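PDB 4E3X: delta-1-pyrroline-5-carboxylate dehydrogenase, mitochondrial from Mus musculus, which catalyses the NAD-dependent oxidation of L-glutamate gamma-semialdehyde to glutamate, the second step of proline degradation. Local coordinates for residues B[296-301]-B[309-314]; B[107-112]-B[258-263]; B[47-52]-B[139-144]. All coordinates share one frame; numbering follows the deposited sequence. Where two conformers were deposited one is given.

Contact 1: residues B[296-301]-B[309-314]; sequences RQVAQN and PRLAGE
Val298, near the C-terminal end of helix 288-300, sets its two methyls on two different residues of segment 309-314. CG1 rests on the CB-CG-CD side of the Pro309 ring, 3.9 Å from its CG, and does not reach the side formed by N and CA. CG2 reaches CD1 of Leu311 at 4.1 Å. A chi1 of 167° turns CG1, anti to the backbone N, to the proline and leaves CG2, beside that N, for the leucine. Leu279, Ile282, Phe305 and Thr274 close in around the same valine, which is buried. This is the return of a right-handed beta-alpha-beta crossover in the Rossmann-type NAD-binding domain: strand 279-285 leads into helix 288-300, and a nine-residue connection, 301-309, brings the chain back as strand 310-314 beside strand 279-285. Farther along strand 310-314 stands Glu314, the proton acceptor of the active site, well beyond the valine. Away from this tight apolar part, the helix has a subunit-interface side, where buried Ala299 packs on Ala299 of the second subunit. The open side is marked by Gln300, which is exposed to solvent, while Gln297 turns to Asp271 on helix 266-274.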
loop_
_atom_site.group_PDB
_atom_site.type_symbol
_atom_site.label_atom_id
_atom_site.label_comp_id
_atom_site.label_asym_id
_atom_site.label_seq_id
_atom_site.Cartn_x
_atom_site.Cartn_y
_atom_site.Cartn_z
ATOM N N ARG B 296 -3.868 -1.516 -16.349
ATOM C CA ARG B 296 -4.428 -0.624 -17.358
ATOM C C ARG B 296 -5.952 -0.769 -17.491
ATOM O O ARG B 296 -6.657 0.201 -17.753
ATOM C CB ARG B 296 -3.715 -0.824 -18.704
ATOM C CG ARG B 296 -2.277 -0.258 -18.725
ATOM C CD ARG B 296 -1.552 -0.525 -20.050
ATOM N NE ARG B 296 -0.484 0.445 -20.321
ATOM C CZ ARG B 296 0.799 0.146 -20.531
ATOM N NH1 ARG B 296 1.220 -1.108 -20.497
ATOM N NH2 ARG B 296 1.673 1.116 -20.775
ATOM N N GLN B 297 -6.460 -1.985 -17.309
ATOM C CA GLN B 297 -7.909 -2.173 -17.324
ATOM C C GLN B 297 -8.581 -1.444 -16.165
ATOM O O GLN B 297 -9.638 -0.834 -16.324
ATOM C CB GLN B 297 -8.274 -3.650 -17.289
ATOM C CG GLN B 297 -7.979 -4.345 -18.604
ATOM C CD GLN B 297 -8.511 -5.760 -18.657
ATOM O OE1 GLN B 297 -8.145 -6.596 -17.835
ATOM N NE2 GLN B 297 -9.377 -6.037 -19.630
ATOM N N VAL B 298 -7.962 -1.493 -14.993
ATOM C CA VAL B 298 -8.493 -0.757 -13.857
ATOM C C VAL B 298 -8.460 0.752 -14.127
ATOM O O VAL B 298 -9.431 1.461 -13.872
ATOM C CB VAL B 298 -7.730 -1.107 -12.574
ATOM C CG1 VAL B 298 -8.067 -0.121 -11.467
ATOM C CG2 VAL B 298 -8.062 -2.533 -12.151
ATOM N N ALA B 299 -7.360 1.242 -14.685
ATOM C CA ALA B 299 -7.270 2.661 -15.001
ATOM C C ALA B 299 -8.336 3.080 -16.019
ATOM O O ALA B 299 -8.965 4.128 -15.871
ATOM C CB ALA B 299 -5.901 3.001 -15.505
ATOM N N GLN B 300 -8.544 2.257 -17.045
ATOM C CA GLN B 300 -9.546 2.537 -18.069
ATOM C C GLN B 300 -10.925 2.674 -17.446
ATOM O O GLN B 300 -11.705 3.545 -17.831
ATOM C CB GLN B 300 -9.551 1.419 -19.118
ATOM C CG GLN B 300 -10.622 1.551 -20.202
ATOM C CD GLN B 300 -10.701 0.326 -21.108
ATOM O OE1 GLN B 300 -10.399 -0.795 -20.691
ATOM N NE2 GLN B 300 -11.111 0.537 -22.354
ATOM N N ASN B 301 -11.219 1.805 -16.485
ATOM C CA ASN B 301 -12.540 1.766 -15.867
ATOM C C ASN B 301 -12.641 2.537 -14.557
ATOM O O ASN B 301 -13.590 2.355 -13.798
ATOM C CB ASN B 301 -12.995 0.322 -15.677
ATOM C CG ASN B 301 -13.412 -0.326 -16.975
ATOM O OD1 ASN B 301 -13.547 0.343 -18.007
ATOM N ND2 ASN B 301 -13.631 -1.634 -16.938
ATOM N N PRO B 309 -9.257 0.742 -6.587
ATOM C CA PRO B 309 -8.789 -0.628 -6.340
ATOM C C PRO B 309 -7.301 -0.700 -6.002
ATOM O O PRO B 309 -6.505 0.115 -6.473
ATOM C CB PRO B 309 -9.095 -1.354 -7.661
ATOM C CG PRO B 309 -10.227 -0.538 -8.279
ATOM C CD PRO B 309 -9.858 0.886 -7.931
ATOM N N ARG B 310 -6.947 -1.689 -5.192
ATOM C CA ARG B 310 -5.571 -1.935 -4.785
ATOM C C ARG B 310 -4.997 -3.107 -5.548
ATOM O O ARG B 310 -5.499 -4.229 -5.436
ATOM C CB ARG B 310 -5.509 -2.249 -3.298
ATOM C CG ARG B 310 -5.933 -1.092 -2.442
ATOM C CD ARG B 310 -5.846 -1.430 -0.976
ATOM N NE ARG B 310 -6.252 -0.292 -0.153
ATOM C CZ ARG B 310 -6.098 -0.233 1.163
ATOM N NH1 ARG B 310 -5.550 -1.251 1.818
ATOM N NH2 ARG B 310 -6.504 0.842 1.828
ATOM N N LEU B 311 -3.947 -2.848 -6.317
ATOM C CA LEU B 311 -3.296 -3.898 -7.076
ATOM C C LEU B 311 -2.019 -4.362 -6.401
ATOM O O LEU B 311 -1.160 -3.549 -6.074
ATOM C CB LEU B 311 -3.016 -3.423 -8.492
ATOM C CG LEU B 311 -4.161 -3.772 -9.439
ATOM C CD1 LEU B 311 -5.432 -3.021 -9.080
ATOM C CD2 LEU B 311 -3.748 -3.493 -10.855
ATOM N N ALA B 312 -1.918 -5.665 -6.175
ATOM C CA ALA B 312 -0.711 -6.271 -5.634
ATOM C C ALA B 312 -0.226 -7.279 -6.659
ATOM O O ALA B 312 -1.014 -8.092 -7.152
ATOM C CB ALA B 312 -0.996 -6.952 -4.302
ATOM N N GLY B 313 1.053 -7.214 -7.010
ATOM C CA GLY B 313 1.592 -8.113 -8.012
ATOM C C GLY B 313 2.989 -8.594 -7.698
ATOM O O GLY B 313 3.859 -7.814 -7.305
ATOM N N GLU B 314 3.198 -9.891 -7.871
ATOM C CA GLU B 314 4.532 -10.479 -7.877
ATOM C C GLU B 314 4.757 -11.029 -9.277
ATOM O O GLU B 314 3.958 -11.850 -9.744
ATOM C CB GLU B 314 4.617 -11.608 -6.851
#

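Contact 2: residues B[107-112]-B[258-263]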
loop_
_atom_site.group_PDB
_atom_site.type_symbol
_atom_site.label_atom_id
_atom_site.label_comp_id
_atom_site.label_asym_id
_atom_site.label_seq_id
_atom_site.Cartn_x
_atom_site.Cartn_y
_atom_site.Cartn_z
ATOM N N ASP B 107 -21.777 -11.230 -7.163
ATOM C CA ASP B 107 -22.987 -10.804 -6.462
ATOM C C ASP B 107 -23.159 -11.555 -5.144
ATOM O O ASP B 107 -23.485 -10.953 -4.124
ATOM C CB ASP B 107 -24.230 -11.001 -7.336
ATOM C CG ASP B 107 -24.216 -10.149 -8.592
ATOM O OD1 ASP B 107 -23.350 -9.257 -8.717
ATOM O OD2 ASP B 107 -25.084 -10.378 -9.460
ATOM N N ALA B 108 -22.935 -12.868 -5.171
ATOM C CA ALA B 108 -23.113 -13.684 -3.975
ATOM C C ALA B 108 -22.049 -13.389 -2.930
ATOM O O ALA B 108 -22.335 -13.369 -1.734
ATOM C CB ALA B 108 -23.130 -15.164 -4.326
ATOM N N ALA B 109 -20.819 -13.153 -3.380
ATOM C CA ALA B 109 -19.751 -12.774 -2.460
ATOM C C ALA B 109 -20.087 -11.449 -1.769
ATOM O O ALA B 109 -19.951 -11.312 -0.548
ATOM C CB ALA B 109 -18.423 -12.672 -3.205
ATOM N N LEU B 110 -20.524 -10.465 -2.553
ATOM C CA LEU B 110 -20.862 -9.157 -1.988
ATOM C C LEU B 110 -21.972 -9.255 -0.945
ATOM O O LEU B 110 -21.938 -8.558 0.068
ATOM C CB LEU B 110 -21.249 -8.163 -3.089
ATOM C CG LEU B 110 -20.096 -7.798 -4.022
ATOM C CD1 LEU B 110 -20.631 -6.986 -5.178
ATOM C CD2 LEU B 110 -18.999 -7.058 -3.258
ATOM N N ALA B 111 -22.944 -10.132 -1.187
ATOM C CA ALA B 111 -24.055 -10.312 -0.256
ATOM C C ALA B 111 -23.622 -10.971 1.054
ATOM O O ALA B 111 -24.324 -10.863 2.053
ATOM C CB ALA B 111 -25.177 -11.114 -0.917
ATOM N N ALA B 112 -22.478 -11.652 1.039
ATOM C CA ALA B 112 -21.958 -12.347 2.215
ATOM C C ALA B 112 -20.919 -11.522 2.973
ATOM O O ALA B 112 -20.546 -11.855 4.098
ATOM C CB ALA B 112 -21.352 -13.683 1.800
ATOM N N ILE B 258 -17.379 -16.674 0.706
ATOM C CA ILE B 258 -16.216 -15.887 1.106
ATOM C C ILE B 258 -15.055 -16.048 0.109
ATOM O O ILE B 258 -14.411 -15.065 -0.274
ATOM C CB ILE B 258 -15.772 -16.215 2.538
ATOM C CG1 ILE B 258 -16.961 -16.069 3.509
ATOM C CG2 ILE B 258 -14.578 -15.341 2.959
ATOM C CD1 ILE B 258 -17.767 -14.754 3.371
ATOM N N ILE B 259 -14.792 -17.282 -0.320
ATOM C CA ILE B 259 -13.896 -17.520 -1.448
ATOM C C ILE B 259 -14.675 -18.329 -2.475
ATOM O O ILE B 259 -15.136 -19.434 -2.179
ATOM C CB ILE B 259 -12.596 -18.258 -1.061
ATOM C CG1 ILE B 259 -11.762 -17.417 -0.079
ATOM C CG2 ILE B 259 -11.778 -18.551 -2.318
ATOM C CD1 ILE B 259 -10.533 -18.133 0.442
ATOM N N GLN B 260 -14.857 -17.754 -3.664
ATOM C CA GLN B 260 -15.489 -18.445 -4.776
ATOM C C GLN B 260 -14.390 -19.098 -5.605
ATOM O O GLN B 260 -13.400 -18.452 -5.957
ATOM C CB GLN B 260 -16.298 -17.460 -5.626
ATOM C CG GLN B 260 -17.190 -16.510 -4.819
ATOM C CD GLN B 260 -18.430 -17.167 -4.225
ATOM O OE1 GLN B 260 -18.380 -18.289 -3.719
ATOM N NE2 GLN B 260 -19.552 -16.442 -4.253
ATOM N N PHE B 261 -14.535 -20.396 -5.868
ATOM C CA PHE B 261 -13.514 -21.151 -6.584
ATOM C C PHE B 261 -13.877 -21.115 -8.062
ATOM O O PHE B 261 -14.772 -21.843 -8.512
ATOM C CB PHE B 261 -13.455 -22.590 -6.051
ATOM C CG PHE B 261 -12.267 -23.368 -6.543
ATOM C CD1 PHE B 261 -11.038 -23.236 -5.918
ATOM C CD2 PHE B 261 -12.389 -24.248 -7.617
ATOM C CE1 PHE B 261 -9.935 -23.952 -6.373
ATOM C CE2 PHE B 261 -11.301 -24.966 -8.078
ATOM C CZ PHE B 261 -10.073 -24.821 -7.454
ATOM N N VAL B 262 -13.215 -20.232 -8.808
ATOM C CA VAL B 262 -13.629 -19.935 -10.169
ATOM C C VAL B 262 -12.484 -19.947 -11.185
ATOM O O VAL B 262 -12.059 -18.899 -11.679
ATOM C CB VAL B 262 -14.442 -18.619 -10.251
ATOM C CG1 VAL B 262 -15.829 -18.839 -9.673
ATOM C CG2 VAL B 262 -13.737 -17.482 -9.523
ATOM N N PRO B 263 -12.010 -21.150 -11.534
ATOM C CA PRO B 263 -11.153 -21.281 -12.717
ATOM C C PRO B 263 -11.797 -20.590 -13.912
ATOM O O PRO B 263 -13.021 -20.591 -14.032
ATOM C CB PRO B 263 -11.124 -22.794 -12.964
ATOM C CG PRO B 263 -11.469 -23.413 -11.632
ATOM C CD PRO B 263 -12.403 -22.456 -10.972
#
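Helix 99-118 packs here beside strand 259-261, an outermost strand of the five-stranded parallel sheet of the Rossmann-type NAD-binding domain, and the meeting falls on Ala108, Ala109 and Ala112 against Ile258 and Gln260. The backbones come closest at Ala109 and Ile258, whose CA atoms are 5.9 Å apart, consistent with the small alanine side chains. The apolar part is slight. Ala112 CB touches CD1 of Ile258 at 4.1 Å. The isoleucine leaves its backbone pointing away from the helix, but with CG1 beside the backbone N (chi1 -54°) and a second bend at chi2 (-49°) the terminal methyl swings back to the alanine. Ile258 also touches Ala224 of helix 213-225.

The polar part belongs to Gln260, a buried side chain that points at the helix and bends at chi2 (-74°). Its amide nitrogen comes among the alanines, 3.8 Å from Ala108 CB and 4.1 Å from Ala109 CB. The N-H groups are used just beyond the two segments: NE2 donates to the carbonyl oxygen of Ala105, one turn back on the same helix, and to Asn257 OD1. OE1 accepts from the backbone N of Gly69, in the turn that follows strand 62-68. One amide thus ties helix, strand 259-261 and turn together through three hydrogen bonds. Gln260 NE2 also lies 3.6 Å from the backbone N of Ala109, a contact between two donors and not a hydrogen bond.

Contact 3: residues B[47-52]-B[139-144]; sequences RDALQK and RRAEVL
Segments 47-52 and 140-144, of helices 45-55 and 140-151, cross at -51° with axes 8.4 Å apart at closest approach, and the CA atoms of Leu50 and Ala141 are only 4.8 Å apart. It is a close helix-helix packing that joins the N-terminal part of the chain to the helical layer of the NAD-binding domain, away from the annotated sites. Ala141 CB lies against the backbone of the other helix, 3.5 Å from Ala49 O, and meets the methyl of Ala49 at 3.9 Å. Ala49 is exposed, so this edge of the contact borders on solvent. Deeper in, Leu50 carries the contact. Its CG is anti to the backbone N (chi1 -179°), which sends CD1 across to Leu144, and the two leucines cross at about a right angle. Phe40 touches both leucines, with Val155 on Leu50 and Ala163 on Leu144, both from helix 155-180. Facing away from Ala49 and Leu50, Glu142 OE1 forms a salt bridge with Arg139 NE (2.9 Å), while OE2 pairs with Lys146; Arg139 also pairs with Glu251. Leu50 CD1 sits 3.8 Å from both Leu144 CB and the carbonyl oxygen of Ala141.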
loop_
_atom_site.group_PDB
_atom_site.type_symbol
_atom_site.label_atom_id
_atom_site.label_comp_id
_atom_site.label_asym_id
_atom_site.label_seq_id
_atom_site.Cartn_x
_atom_site.Cartn_y
_atom_site.Cartn_z
ATOM N N ARG B 47 6.669 -41.013 4.740
ATOM C CA ARG B 47 7.006 -41.655 3.476
ATOM C C ARG B 47 5.945 -42.693 3.127
ATOM O O ARG B 47 5.507 -42.780 1.982
ATOM C CB ARG B 47 8.389 -42.305 3.533
ATOM C CG ARG B 47 8.913 -42.749 2.173
ATOM C CD ARG B 47 10.213 -43.527 2.322
ATOM N NE ARG B 47 10.750 -44.004 1.050
ATOM C CZ ARG B 47 11.822 -43.494 0.448
ATOM N NH1 ARG B 47 12.481 -42.486 1.000
ATOM N NH2 ARG B 47 12.246 -44.004 -0.701
ATOM N N ASP B 48 5.524 -43.472 4.120
ATOM C CA ASP B 48 4.445 -44.434 3.912
ATOM C C ASP B 48 3.158 -43.736 3.479
ATOM O O ASP B 48 2.501 -44.160 2.527
ATOM C CB ASP B 48 4.179 -45.247 5.179
ATOM C CG ASP B 48 5.288 -46.232 5.495
ATOM O OD1 ASP B 48 6.132 -46.515 4.614
ATOM O OD2 ASP B 48 5.300 -46.735 6.637
ATOM N N ALA B 49 2.805 -42.664 4.183
ATOM C CA ALA B 49 1.574 -41.934 3.892
ATOM C C ALA B 49 1.601 -41.331 2.496
ATOM O O ALA B 49 0.602 -41.364 1.780
ATOM C CB ALA B 49 1.329 -40.849 4.939
ATOM N N LEU B 50 2.752 -40.785 2.110
ATOM C CA LEU B 50 2.892 -40.177 0.791
ATOM C C LEU B 50 2.817 -41.226 -0.321
ATOM O O LEU B 50 2.167 -41.002 -1.347
ATOM C CB LEU B 50 4.186 -39.364 0.694
ATOM C CG LEU B 50 4.411 -38.659 -0.645
ATOM C CD1 LEU B 50 3.223 -37.756 -1.014
ATOM C CD2 LEU B 50 5.713 -37.864 -0.614
ATOM N N GLN B 51 3.474 -42.366 -0.125
ATOM C CA GLN B 51 3.399 -43.429 -1.117
ATOM C C GLN B 51 1.953 -43.876 -1.336
ATOM O O GLN B 51 1.538 -44.107 -2.468
ATOM C CB GLN B 51 4.298 -44.604 -0.723
ATOM C CG GLN B 51 5.774 -44.299 -0.921
ATOM C CD GLN B 51 6.697 -45.347 -0.328
ATOM O OE1 GLN B 51 6.269 -46.220 0.427
ATOM N NE2 GLN B 51 7.978 -45.260 -0.668
ATOM N N LYS B 52 1.181 -43.958 -0.255
ATOM C CA LYS B 52 -0.231 -44.299 -0.353
ATOM C C LYS B 52 -1.009 -43.220 -1.105
ATOM O O LYS B 52 -1.829 -43.521 -1.969
ATOM C CB LYS B 52 -0.829 -44.516 1.039
ATOM N N ARG B 139 -4.066 -34.269 6.214
ATOM C CA ARG B 139 -4.179 -33.927 4.794
ATOM C C ARG B 139 -2.831 -33.678 4.126
ATOM O O ARG B 139 -2.782 -33.340 2.944
ATOM C CB ARG B 139 -5.109 -32.721 4.588
ATOM C CG ARG B 139 -6.496 -32.907 5.186
ATOM C CD ARG B 139 -7.301 -33.978 4.452
ATOM N NE ARG B 139 -8.161 -33.419 3.410
ATOM C CZ ARG B 139 -9.381 -32.938 3.631
ATOM N NH1 ARG B 139 -10.097 -32.448 2.626
ATOM N NH2 ARG B 139 -9.891 -32.937 4.858
ATOM N N ARG B 140 -1.745 -33.845 4.876
ATOM C CA ARG B 140 -0.419 -33.547 4.336
ATOM C C ARG B 140 -0.108 -34.395 3.110
ATOM O O ARG B 140 0.315 -33.880 2.077
ATOM C CB ARG B 140 0.676 -33.748 5.394
ATOM C CG ARG B 140 1.944 -32.937 5.099
ATOM C CD ARG B 140 3.125 -33.417 5.939
ATOM N NE ARG B 140 4.228 -32.459 5.988
ATOM C CZ ARG B 140 4.375 -31.546 6.944
ATOM N NH1 ARG B 140 5.416 -30.723 6.928
ATOM N NH2 ARG B 140 3.471 -31.451 7.916
ATOM N N ALA B 141 -0.305 -35.703 3.224
ATOM C CA ALA B 141 0.073 -36.597 2.140
ATOM C C ALA B 141 -0.736 -36.287 0.879
ATOM O O ALA B 141 -0.196 -36.291 -0.230
ATOM C CB ALA B 141 -0.079 -38.062 2.563
ATOM N N GLU B 142 -2.022 -35.995 1.051
ATOM C CA GLU B 142 -2.881 -35.631 -0.071
ATOM C C GLU B 142 -2.378 -34.404 -0.828
ATOM O O GLU B 142 -2.242 -34.436 -2.056
ATOM C CB GLU B 142 -4.306 -35.372 0.424
ATOM C CG GLU B 142 -5.241 -34.884 -0.677
ATOM C CD GLU B 142 -6.526 -34.265 -0.153
ATOM O OE1 GLU B 142 -6.865 -34.474 1.031
ATOM O OE2 GLU B 142 -7.204 -33.572 -0.941
ATOM N N VAL B 143 -2.123 -33.312 -0.115
ATOM C CA VAL B 143 -1.716 -32.088 -0.814
ATOM C C VAL B 143 -0.323 -32.225 -1.432
ATOM O O VAL B 143 -0.059 -31.677 -2.501
ATOM C CB VAL B 143 -1.856 -30.800 0.043
ATOM C CG1 VAL B 143 -3.313 -30.616 0.477
ATOM C CG2 VAL B 143 -0.912 -30.808 1.237
ATOM N N LEU B 144 0.558 -32.961 -0.761
ATOM C CA LEU B 144 1.865 -33.239 -1.345
ATOM C C LEU B 144 1.719 -34.034 -2.644
ATOM O O LEU B 144 2.300 -33.676 -3.669
ATOM C CB LEU B 144 2.751 -33.994 -0.353
ATOM C CG LEU B 144 3.669 -33.150 0.536
ATOM C CD1 LEU B 144 2.941 -32.025 1.233
ATOM C CD2 LEU B 144 4.353 -34.055 1.547
#

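Contacts 1 and 2 belong to the same five-stranded parallel sheet and lie at its two outer strands, 310-314 and 259-261; their centres are 20 Å apart and their nearest atoms about 12 Å. Contact 3 packs helix on helix, its centre 30 Å from that of contact 2 and 39 Å from that of contact 1, on the opposite side of the chain's centre from contact 1. Along the chain contacts 2 and 3 interleave, in the order 47-52, 107-112, 139-144, 258-263, and contact 1 follows both. The two earlier contacts therefore bring distant parts of the sequence together, whereas contact 1 is local, joining helix 288-300 to the next strand, 310-314, which ends at Glu314.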